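Local coordinates for hypothetical protein MM_2497 (Methanosarcina mazei, PDB 2I5E) that probably catalyses the transfer of GMP from GTP to (2S)-2-phospholactate, an activation step in the biosynthesis of coenzyme F420, at residues G14-L19 and E30-M35; A79-L84 and K136-Y141; V91-A96 and L129-P134; D97-S102 and V179-H184. One frame throughout, in Å; residues are numbered along the deposited sequence.

Interaction 1 (G14-L19 and E30-M35); sequences GAKSRL and EFVELM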
# COMPACT_ATOMS: atom_id res chain seq x y z
N GLY A 14 12.10 1.84 23.83
CA GLY A 14 12.89 1.93 22.59
C GLY A 14 12.15 1.62 21.30
O GLY A 14 12.77 1.24 20.30
N ALA A 15 10.82 1.82 21.27
CA ALA A 15 9.89 1.06 20.38
C ALA A 15 10.15 0.97 18.89
O ALA A 15 9.90 -0.16 18.29
CB ALA A 15 8.52 1.58 20.59
N LYS A 16 10.58 2.11 18.30
CA LYS A 16 10.58 2.41 16.83
C LYS A 16 11.87 3.20 16.44
O LYS A 16 11.84 4.31 15.97
CB LYS A 16 9.35 3.26 16.42
CG LYS A 16 7.97 2.52 16.29
CD LYS A 16 7.97 1.49 15.17
CE LYS A 16 6.60 0.72 15.09
NZ LYS A 16 6.75 -0.08 13.86
N SER A 17 13.01 2.58 16.64
CA SER A 17 14.30 3.21 16.46
C SER A 17 14.50 3.78 15.05
O SER A 17 15.24 4.74 14.93
CB SER A 17 15.37 2.15 16.72
OG SER A 17 15.30 1.24 15.63
N ARG A 18 13.87 3.27 13.99
CA ARG A 18 14.08 3.92 12.69
C ARG A 18 13.33 5.25 12.53
O ARG A 18 13.46 5.91 11.51
CB ARG A 18 13.90 3.04 11.43
CG ARG A 18 14.24 1.58 11.56
CD ARG A 18 13.98 0.91 10.24
NE ARG A 18 14.96 1.31 9.24
CZ ARG A 18 16.11 0.63 8.98
NH1 ARG A 18 16.43 -0.47 9.65
NH2 ARG A 18 16.97 1.06 8.05
N LEU A 19 12.63 5.69 13.56
CA LEU A 19 12.00 6.99 13.59
C LEU A 19 12.89 8.08 14.14
O LEU A 19 12.59 9.23 14.01
CB LEU A 19 10.77 6.93 14.47
CG LEU A 19 9.45 6.95 13.73
CD1 LEU A 19 9.64 6.64 12.33
CD2 LEU A 19 8.42 6.10 14.30
N GLU A 30 5.79 7.71 23.10
CA GLU A 30 4.39 8.26 23.13
C GLU A 30 3.54 7.93 21.88
O GLU A 30 2.41 7.54 22.00
CB GLU A 30 4.41 9.76 23.37
CG GLU A 30 3.79 10.09 24.70
CD GLU A 30 2.33 10.48 24.64
OE1 GLU A 30 1.44 9.57 24.49
OE2 GLU A 30 2.10 11.73 24.82
N PHE A 31 4.12 8.13 20.71
CA PHE A 31 3.51 7.82 19.45
C PHE A 31 3.00 6.37 19.48
O PHE A 31 1.85 6.11 19.40
CB PHE A 31 4.58 8.01 18.35
CG PHE A 31 4.04 7.88 16.97
CD1 PHE A 31 2.81 8.46 16.64
CD2 PHE A 31 4.74 7.18 16.00
CE1 PHE A 31 2.29 8.34 15.42
CE2 PHE A 31 4.23 7.06 14.72
CZ PHE A 31 3.02 7.66 14.42
N VAL A 32 3.91 5.41 19.63
CA VAL A 32 3.61 3.98 19.69
C VAL A 32 2.41 3.66 20.63
O VAL A 32 1.47 2.93 20.30
CB VAL A 32 4.98 3.40 20.11
CG1 VAL A 32 4.99 2.62 21.42
CG2 VAL A 32 5.79 2.86 18.91
N GLU A 33 2.40 4.24 21.81
CA GLU A 33 1.28 4.08 22.76
C GLU A 33 -0.01 4.57 22.14
O GLU A 33 -1.04 3.91 22.21
CB GLU A 33 1.53 4.89 24.03
CG GLU A 33 0.35 4.74 25.02
CD GLU A 33 0.71 5.28 26.43
OE1 GLU A 33 1.76 4.89 26.96
OE2 GLU A 33 -0.08 6.10 26.99
N LEU A 34 0.03 5.74 21.50
CA LEU A 34 -1.22 6.22 20.78
C LEU A 34 -1.64 5.23 19.67
O LEU A 34 -2.82 4.96 19.50
CB LEU A 34 -1.06 7.65 20.21
CG LEU A 34 -0.68 8.71 21.21
CD1 LEU A 34 -0.44 10.03 20.52
CD2 LEU A 34 -1.76 8.84 22.30
N MSE A 35 -0.67 4.70 18.93
CA MSE A 35 -0.99 3.73 17.86
C MSE A 35 -1.58 2.48 18.43
O MSE A 35 -2.57 2.01 17.90
CB MSE A 35 0.20 3.42 16.98
CG MSE A 35 0.49 4.58 16.03
SE MSE A 35 1.74 4.07 14.66
CE MSE A 35 3.43 3.74 15.65
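The NZ of K16, whose aliphatic stem packs on V32, is gripped by salt bridges to D97 and D173, with a weak third bond to the carbonyl of I172. A lysine from the loop after the first strand, meeting aspartates from two later loops, is consistent with the nucleotide-binding region of this GT-A-like family. Between the two segments themselves there is no hydrogen bond, and the contact is apolar. V32 is its centre: CG2 touches both CG of K16 (3.4 Å) and CB of A15 (3.5 Å), both tighter than usual carbon contacts. The V32 side chain is turned off a staggered position (chi1 121°), so some strain is possible here. K16 bends at chi2 (-65°), which places its CD, and beyond the bend CE comes to 4.4 Å from CE of M35. A second patch forms where CD2 of L19 meets CD2 at the F31 ring edge, 4.2 Å away, near the ring plane; the two side chains cross at about a right angle. M35 CG lies above one face of that ring, toward its rim. The loop after strand 5-9 is thus packed on helix 25-45, where F31 also touches helices 175-184 and 188-194.

Interaction 2 (A79-L84 and K136-Y141); sequences ALNRYL and KYRVKY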
# COMPACT_ATOMS: atom_id res chain seq x y z
N ALA A 79 7.39 -16.20 21.63
CA ALA A 79 6.18 -15.79 22.31
C ALA A 79 4.92 -16.05 21.49
O ALA A 79 3.95 -16.72 21.97
CB ALA A 79 6.28 -14.33 22.66
N LEU A 80 4.90 -15.59 20.23
CA LEU A 80 3.68 -15.80 19.43
C LEU A 80 3.41 -17.24 19.17
O LEU A 80 2.22 -17.67 19.07
CB LEU A 80 3.68 -15.01 18.09
CG LEU A 80 3.52 -13.47 18.23
CD1 LEU A 80 3.79 -12.88 16.83
CD2 LEU A 80 2.13 -13.02 18.71
N ASN A 81 4.49 -17.99 19.02
CA ASN A 81 4.31 -19.41 18.68
C ASN A 81 3.81 -20.24 19.90
O ASN A 81 2.94 -21.11 19.74
CB ASN A 81 5.55 -19.97 18.07
CG ASN A 81 5.57 -19.79 16.57
OD1 ASN A 81 4.56 -19.95 15.90
ND2 ASN A 81 6.75 -19.45 16.01
N ARG A 82 4.28 -19.88 21.12
CA ARG A 82 3.65 -20.35 22.39
C ARG A 82 2.13 -20.00 22.54
O ARG A 82 1.29 -20.85 22.75
CB ARG A 82 4.49 -19.87 23.58
CG ARG A 82 4.26 -20.63 24.93
CD ARG A 82 5.29 -20.15 25.99
NE ARG A 82 4.71 -19.23 26.96
CZ ARG A 82 5.14 -19.09 28.22
NH1 ARG A 82 6.18 -19.81 28.66
NH2 ARG A 82 4.55 -18.20 29.05
N TYR A 83 1.76 -18.73 22.30
CA TYR A 83 0.38 -18.30 22.29
C TYR A 83 -0.44 -19.12 21.27
O TYR A 83 -1.53 -19.61 21.57
CB TYR A 83 0.38 -16.82 21.94
CG TYR A 83 -0.97 -16.15 21.99
CD1 TYR A 83 -1.37 -15.45 23.11
CD2 TYR A 83 -1.87 -16.28 20.93
CE1 TYR A 83 -2.60 -14.84 23.13
CE2 TYR A 83 -3.11 -15.66 20.97
CZ TYR A 83 -3.42 -14.93 22.07
OH TYR A 83 -4.63 -14.31 22.09
N LEU A 84 0.07 -19.27 20.06
CA LEU A 84 -0.61 -20.09 19.11
C LEU A 84 -0.86 -21.53 19.63
O LEU A 84 -1.97 -22.01 19.49
CB LEU A 84 0.16 -20.12 17.77
CG LEU A 84 -0.05 -18.94 16.78
CD1 LEU A 84 0.60 -19.37 15.45
CD2 LEU A 84 -1.51 -18.68 16.55
N LYS A 136 -1.98 -26.12 13.29
CA LYS A 136 -1.35 -26.44 12.00
C LYS A 136 -0.49 -25.29 11.43
O LYS A 136 -0.00 -25.40 10.31
CB LYS A 136 -2.43 -26.80 10.96
CG LYS A 136 -2.76 -28.29 10.85
CD LYS A 136 -3.40 -28.54 9.52
CE LYS A 136 -2.90 -29.83 8.88
NZ LYS A 136 -3.30 -29.80 7.43
N TYR A 137 -0.32 -24.21 12.18
CA TYR A 137 0.39 -23.01 11.73
C TYR A 137 1.52 -22.62 12.63
O TYR A 137 1.41 -22.76 13.84
CB TYR A 137 -0.57 -21.85 11.57
CG TYR A 137 -0.01 -20.85 10.54
CD1 TYR A 137 -0.06 -21.14 9.15
CD2 TYR A 137 0.62 -19.66 10.95
CE1 TYR A 137 0.48 -20.22 8.21
CE2 TYR A 137 1.14 -18.74 10.02
CZ TYR A 137 1.09 -19.03 8.68
OH TYR A 137 1.62 -18.11 7.81
N ARG A 138 2.62 -22.12 12.05
CA ARG A 138 3.76 -21.62 12.80
C ARG A 138 4.11 -20.20 12.25
O ARG A 138 4.03 -19.99 11.08
CB ARG A 138 4.92 -22.67 12.65
CG ARG A 138 6.35 -22.15 12.92
CD ARG A 138 7.47 -23.23 12.56
NE ARG A 138 7.72 -23.35 11.11
CZ ARG A 138 8.43 -22.47 10.38
NH1 ARG A 138 8.94 -21.41 10.98
NH2 ARG A 138 8.63 -22.64 9.06
N VAL A 139 4.39 -19.20 13.07
CA VAL A 139 4.73 -17.89 12.55
C VAL A 139 6.24 -17.66 12.52
O VAL A 139 6.97 -18.20 13.39
CB VAL A 139 4.17 -16.67 13.43
CG1 VAL A 139 2.61 -16.67 13.54
CG2 VAL A 139 4.82 -16.65 14.78
N LYS A 140 6.68 -16.74 11.64
CA LYS A 140 8.05 -16.31 11.55
C LYS A 140 8.07 -14.89 11.02
O LYS A 140 8.26 -14.67 9.80
CB LYS A 140 8.85 -17.21 10.61
CG LYS A 140 10.39 -16.99 10.78
CD LYS A 140 11.10 -17.98 9.85
CE LYS A 140 12.64 -17.85 9.91
NZ LYS A 140 13.13 -16.57 9.18
N TYR A 141 7.86 -13.93 11.94
CA TYR A 141 7.91 -12.50 11.62
C TYR A 141 9.38 -12.14 11.53
O TYR A 141 10.22 -12.91 11.98
CB TYR A 141 7.25 -11.63 12.74
CG TYR A 141 5.77 -11.75 12.71
CD1 TYR A 141 5.13 -12.84 13.32
CD2 TYR A 141 5.01 -10.84 12.01
CE1 TYR A 141 3.78 -13.03 13.22
CE2 TYR A 141 3.64 -10.96 11.95
CZ TYR A 141 3.03 -12.06 12.55
OH TYR A 141 1.68 -12.24 12.46
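Two hydrogen bonds join the side-chain amide of N81 to the backbone of V139. The V139 N-H points to OD1 of N81 at 2.9 Å, nearly straight (168°), in the carbonyl plane and on a lone pair. In return ND2 of N81 donates to the V139 O, also at 2.9 Å and on a lone pair, though that oxygen lies tilted 17° out of the amide plane. Donor and acceptor of one residue are thus both satisfied by one flat group, much as a neighbouring strand would do, and the paired hydrogen bonds fix the amide's rotation. N77, one turn earlier on the same helix, accepts from the Y141 N through its OD1.

The van der Waals contacts lie beside this pair. V139 CG1 stands anti to the carbonyl carbon (chi1 -60°), which leaves CG2 between backbone N and carbonyl carbon; CG2 packs under the amide, 3.5 Å from N81 OD1, and meets CB of L80 at 3.9 Å. The other methyl, CG1, touches CD1 of L84, also at 3.9 Å, and that same CD1 reaches the backbone carbonyl O of Y137 at 3.8 Å. L80 CD1 approaches Y141 obliquely, 3.6 Å from CE1, the two side chains crossing at about a right angle.

The extended run 136-141 thereby lines one side of helix 76-86, while Y137 and V139 also touch helix 145-154. V139 and Y141 both rest on I93 of strand 91-94, so the run packs on the same sheet as the helix.

Interaction 3 (V91-A96 and L129-P134); sequences VLIVMA and LFIKNP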
# COMPACT_ATOMS: atom_id res chain seq x y z
N VAL A 91 -7.01 -17.37 15.66
CA VAL A 91 -6.14 -16.27 16.22
C VAL A 91 -5.90 -15.22 15.12
O VAL A 91 -5.40 -15.55 14.06
CB VAL A 91 -4.76 -16.85 16.78
CG1 VAL A 91 -3.71 -15.70 17.24
CG2 VAL A 91 -4.99 -17.84 17.94
N LEU A 92 -6.25 -13.96 15.38
CA LEU A 92 -5.80 -12.79 14.61
C LEU A 92 -4.64 -12.21 15.40
O LEU A 92 -4.78 -11.86 16.58
CB LEU A 92 -6.93 -11.77 14.55
CG LEU A 92 -6.72 -10.45 13.81
CD1 LEU A 92 -6.43 -10.77 12.31
CD2 LEU A 92 -7.99 -9.57 14.01
N ILE A 93 -3.46 -12.22 14.79
CA ILE A 93 -2.27 -11.52 15.22
C ILE A 93 -2.17 -10.19 14.49
O ILE A 93 -2.14 -10.16 13.28
CB ILE A 93 -1.00 -12.35 14.92
CG1 ILE A 93 -1.15 -13.77 15.50
CG2 ILE A 93 0.26 -11.56 15.34
CD1 ILE A 93 0.07 -14.74 15.05
N VAL A 94 -2.28 -9.07 15.23
CA VAL A 94 -2.24 -7.79 14.56
C VAL A 94 -1.11 -6.92 15.14
O VAL A 94 -1.04 -6.74 16.31
CB VAL A 94 -3.57 -6.98 14.75
CG1 VAL A 94 -3.73 -5.90 13.74
CG2 VAL A 94 -4.77 -7.80 14.79
N MSE A 95 -0.28 -6.31 14.30
CA MSE A 95 0.73 -5.39 14.78
C MSE A 95 0.15 -4.15 15.40
O MSE A 95 -0.88 -3.71 14.99
CB MSE A 95 1.62 -5.04 13.62
CG MSE A 95 2.24 -6.42 13.01
SE MSE A 95 2.31 -8.02 14.27
CE MSE A 95 3.80 -7.24 14.42
N ALA A 96 0.92 -3.49 16.28
CA ALA A 96 0.41 -2.32 17.05
C ALA A 96 0.64 -0.98 16.27
O ALA A 96 0.42 0.06 16.84
CB ALA A 96 1.15 -2.27 18.34
N LEU A 129 -2.33 -11.31 10.59
CA LEU A 129 -2.38 -12.70 10.23
C LEU A 129 -3.60 -13.30 10.96
O LEU A 129 -3.67 -13.22 12.20
CB LEU A 129 -1.09 -13.37 10.71
CG LEU A 129 -0.62 -14.71 10.13
CD1 LEU A 129 -0.73 -14.77 8.56
CD2 LEU A 129 0.81 -14.88 10.61
N PHE A 130 -4.53 -13.86 10.19
CA PHE A 130 -5.67 -14.61 10.67
C PHE A 130 -5.49 -16.10 10.32
O PHE A 130 -5.43 -16.48 9.16
CB PHE A 130 -7.05 -14.03 10.19
CG PHE A 130 -8.26 -14.72 10.83
CD1 PHE A 130 -8.55 -14.60 12.19
CD2 PHE A 130 -9.06 -15.60 10.06
CE1 PHE A 130 -9.63 -15.29 12.79
CE2 PHE A 130 -10.15 -16.28 10.61
CZ PHE A 130 -10.44 -16.13 11.96
N ILE A 131 -5.36 -16.91 11.37
CA ILE A 131 -5.11 -18.29 11.31
C ILE A 131 -6.30 -19.07 11.91
O ILE A 131 -6.48 -19.03 13.10
CB ILE A 131 -3.82 -18.57 12.13
CG1 ILE A 131 -2.62 -17.68 11.61
CG2 ILE A 131 -3.53 -20.07 12.20
CD1 ILE A 131 -1.79 -17.02 12.77
N LYS A 132 -7.10 -19.77 11.10
CA LYS A 132 -8.25 -20.55 11.57
C LYS A 132 -7.80 -21.78 12.34
O LYS A 132 -8.45 -22.18 13.27
CB LYS A 132 -9.09 -21.03 10.39
CG LYS A 132 -9.94 -19.97 9.79
CD LYS A 132 -10.85 -20.47 8.70
CE LYS A 132 -11.38 -19.25 7.95
NZ LYS A 132 -12.09 -19.82 6.80
N ASN A 133 -6.69 -22.40 11.96
CA ASN A 133 -6.24 -23.61 12.65
C ASN A 133 -4.91 -23.51 13.29
O ASN A 133 -3.95 -24.03 12.77
CB ASN A 133 -6.25 -24.78 11.67
CG ASN A 133 -7.51 -24.78 10.75
OD1 ASN A 133 -8.70 -24.87 11.22
ND2 ASN A 133 -7.26 -24.62 9.44
N PRO A 134 -4.82 -22.93 14.47
CA PRO A 134 -3.52 -22.62 15.05
C PRO A 134 -2.61 -23.81 15.24
O PRO A 134 -1.42 -23.69 15.36
CB PRO A 134 -3.88 -21.99 16.38
CG PRO A 134 -5.40 -22.01 16.46
CD PRO A 134 -5.90 -22.19 15.11
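I93 and I131 meet methyl to methyl, CD1 to CD1 at 3.7 Å, on one face of an antiparallel strand pair in the central mixed sheet. Strand 126-131 runs against strand 91-94 (168° between their directions), and its reversal within an otherwise mostly parallel sheet, with strand order 3-2-1-4-6-5-7, is that of GT-A nucleotidyltransferases. Each isoleucine holds CG1 beside its backbone N, and the two side chains cross obliquely. V91 and L129 share this face, and helix 76-86 packs on it through L80, Y83 and L84. At its end V91 CG2 comes to 4.4 Å from CG of P134, where the chain has left the strand.

L92 and F130 point to the other face, toward helix 103-109. L92 CG stands anti to the backbone N (chi1 180°), and the leucine's CD1 rests 3.9 Å from CB of F130; these side chains cross at about a right angle.

Outward from the side chains, the backbone is sewn together by four hydrogen bonds. V91 forms both bonds with I131: its N donates to the I131 O at 3.1 Å, and its O accepts from the I131 N at 3.0 Å. I93 pairs likewise with L129, the L129 N reaching the I93 O at 2.9 Å. The other bond of that pair is the shortest, I93 N to L129 O at 2.8 Å, and runs nearly along the C=O axis (161°). The same L129 O also takes a CA-H...O contact from CA of L92 at 3.2 Å.

Interaction 4 (D97-S102 and V179-H184); sequences DLPLLS and VELLIH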
# COMPACT_ATOMS: atom_id res chain seq x y z
N ASP A 97 1.19 -1.05 15.03
CA ASP A 97 1.59 0.10 14.28
C ASP A 97 0.79 0.35 13.02
O ASP A 97 1.34 0.79 11.97
CB ASP A 97 3.12 0.05 13.99
CG ASP A 97 3.53 -1.16 13.21
OD1 ASP A 97 2.69 -2.03 12.97
OD2 ASP A 97 4.72 -1.22 12.81
N LEU A 98 -0.52 0.06 13.12
CA LEU A 98 -1.41 0.11 12.00
C LEU A 98 -2.52 1.15 12.30
O LEU A 98 -3.63 0.78 12.50
CB LEU A 98 -1.99 -1.32 11.77
CG LEU A 98 -0.94 -2.51 11.64
CD1 LEU A 98 -1.62 -3.79 11.34
CD2 LEU A 98 0.05 -2.30 10.55
N PRO A 99 -2.20 2.45 12.31
CA PRO A 99 -3.20 3.44 12.62
C PRO A 99 -4.29 3.70 11.53
O PRO A 99 -5.24 4.45 11.80
CB PRO A 99 -2.35 4.67 12.94
CG PRO A 99 -1.25 4.56 11.93
CD PRO A 99 -0.88 3.10 12.05
N LEU A 100 -4.19 3.05 10.37
CA LEU A 100 -5.15 3.20 9.25
C LEU A 100 -6.11 2.02 9.18
O LEU A 100 -6.98 1.94 8.33
CB LEU A 100 -4.38 3.40 7.92
CG LEU A 100 -3.44 4.61 7.90
CD1 LEU A 100 -2.90 4.85 6.50
CD2 LEU A 100 -4.17 5.91 8.44
N LEU A 101 -5.93 1.10 10.10
CA LEU A 101 -6.68 -0.11 10.15
C LEU A 101 -7.97 0.19 10.86
O LEU A 101 -7.97 0.88 11.91
CB LEU A 101 -5.89 -1.14 10.95
CG LEU A 101 -6.55 -2.47 11.08
CD1 LEU A 101 -6.40 -3.24 9.74
CD2 LEU A 101 -5.91 -3.19 12.29
N SER A 102 -9.06 -0.28 10.26
CA SER A 102 -10.45 0.15 10.53
C SER A 102 -11.13 -1.10 11.06
O SER A 102 -10.63 -2.22 10.91
CB SER A 102 -11.16 0.54 9.25
OG SER A 102 -11.33 -0.65 8.43
N VAL A 179 4.27 10.64 6.52
CA VAL A 179 3.61 11.22 5.36
C VAL A 179 2.27 10.51 5.10
O VAL A 179 1.27 11.22 4.95
CB VAL A 179 4.50 11.17 4.11
CG1 VAL A 179 3.85 11.99 2.95
CG2 VAL A 179 5.83 11.88 4.46
N GLU A 180 2.22 9.17 5.11
CA GLU A 180 1.02 8.46 4.76
C GLU A 180 0.02 8.69 5.87
O GLU A 180 -1.14 8.73 5.65
CB GLU A 180 1.23 6.92 4.63
CG GLU A 180 2.29 6.46 3.63
CD GLU A 180 1.91 6.87 2.21
OE1 GLU A 180 0.72 7.11 1.89
OE2 GLU A 180 2.79 7.04 1.38
N LEU A 181 0.48 8.67 7.10
CA LEU A 181 -0.39 8.92 8.24
C LEU A 181 -1.07 10.35 8.17
O LEU A 181 -2.27 10.51 8.43
CB LEU A 181 0.43 8.80 9.53
CG LEU A 181 -0.39 8.86 10.83
CD1 LEU A 181 -1.72 7.96 10.77
CD2 LEU A 181 0.52 8.46 11.97
N LEU A 182 -0.24 11.36 7.90
CA LEU A 182 -0.76 12.70 7.69
C LEU A 182 -1.77 12.76 6.50
O LEU A 182 -2.89 13.31 6.62
CB LEU A 182 0.37 13.72 7.60
CG LEU A 182 1.05 14.08 8.92
CD1 LEU A 182 2.16 15.19 8.70
CD2 LEU A 182 0.21 14.30 10.20
N ILE A 183 -1.42 12.15 5.37
CA ILE A 183 -2.39 12.18 4.27
C ILE A 183 -3.70 11.42 4.56
O ILE A 183 -4.74 11.95 4.28
CB ILE A 183 -1.80 11.64 2.97
CG1 ILE A 183 -0.55 12.46 2.59
CG2 ILE A 183 -2.95 11.42 1.92
CD1 ILE A 183 -0.69 13.58 1.70
N HIS A 184 -3.63 10.18 5.10
CA HIS A 184 -4.76 9.27 5.11
C HIS A 184 -5.38 9.04 6.46
O HIS A 184 -6.45 8.43 6.55
CB HIS A 184 -4.38 7.87 4.53
CG HIS A 184 -3.99 7.92 3.07
ND1 HIS A 184 -2.68 7.85 2.64
CD2 HIS A 184 -4.73 8.14 1.97
CE1 HIS A 184 -2.63 8.00 1.32
NE2 HIS A 184 -3.88 8.12 0.89
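L100 and L181 carry this contact, with P99 and H184 completing it. L100 is the third residue of a type I beta turn from L98 to L101, whose closing bond, L101 N to L98 O, is weak; the turn brings P99 and L100 side by side against the helix. L100 CG stands beside its backbone N, anti to the carbonyl carbon (chi1 -58°), and the two methyls then divide the work. CD1 meets CB of H184 at 3.9 Å, and CD2 lies 3.9 Å from the H184 O at the helix end. CD2 also approaches CD1 of L181, at 4.0 Å.

The L181 side chain leaves the helix neither toward nor away from the turn, yet its end comes nearer: CG is anti to the backbone N (chi1 -172°), and CD1 touches both turn residues. The tightest approach of the contact is here, P99 CG to L181 CD1 at 3.6 Å, the ring and the leucine crossing obliquely. No hydrogen bond spans the segments, and the fit is made by methyls, a proline ring, the CB of H184 and a backbone carbonyl.

E180 adds little across the contact; its OE2 accepts instead from the backbone N of G123 of the second subunit. The ring of H184 meets F146 of that subunit, so this helix end also takes part in the homodimer interface. Within the chain, P99 also packs on M35 and Q38 of helix 25-45 and L181 on F31, which sets the turn between helices 25-45 and 175-184.

From the N terminus, interaction 1 closes first, folding the loop after strand 5-9 back onto helix 25-45 over only ten residues. Interaction 2 opens next on helix 76-86 and closes at 136-141; interaction 3, from 91-96 to 129-134, lies wholly within that span, and interaction 2 packs on the face of the sheet that carries I93 and I131 of interaction 3, centres 9 Å apart. Interaction 4 opens at 97-102, directly after strand 91-94, and closes only at 179-184, so it crosses both. It meets interaction 1 through M35 SE on D97 CA and interaction 3 through V94 on L101. Together they tie the sheet to helices 76-86, 25-45 and 175-184, the last meeting the second subunit.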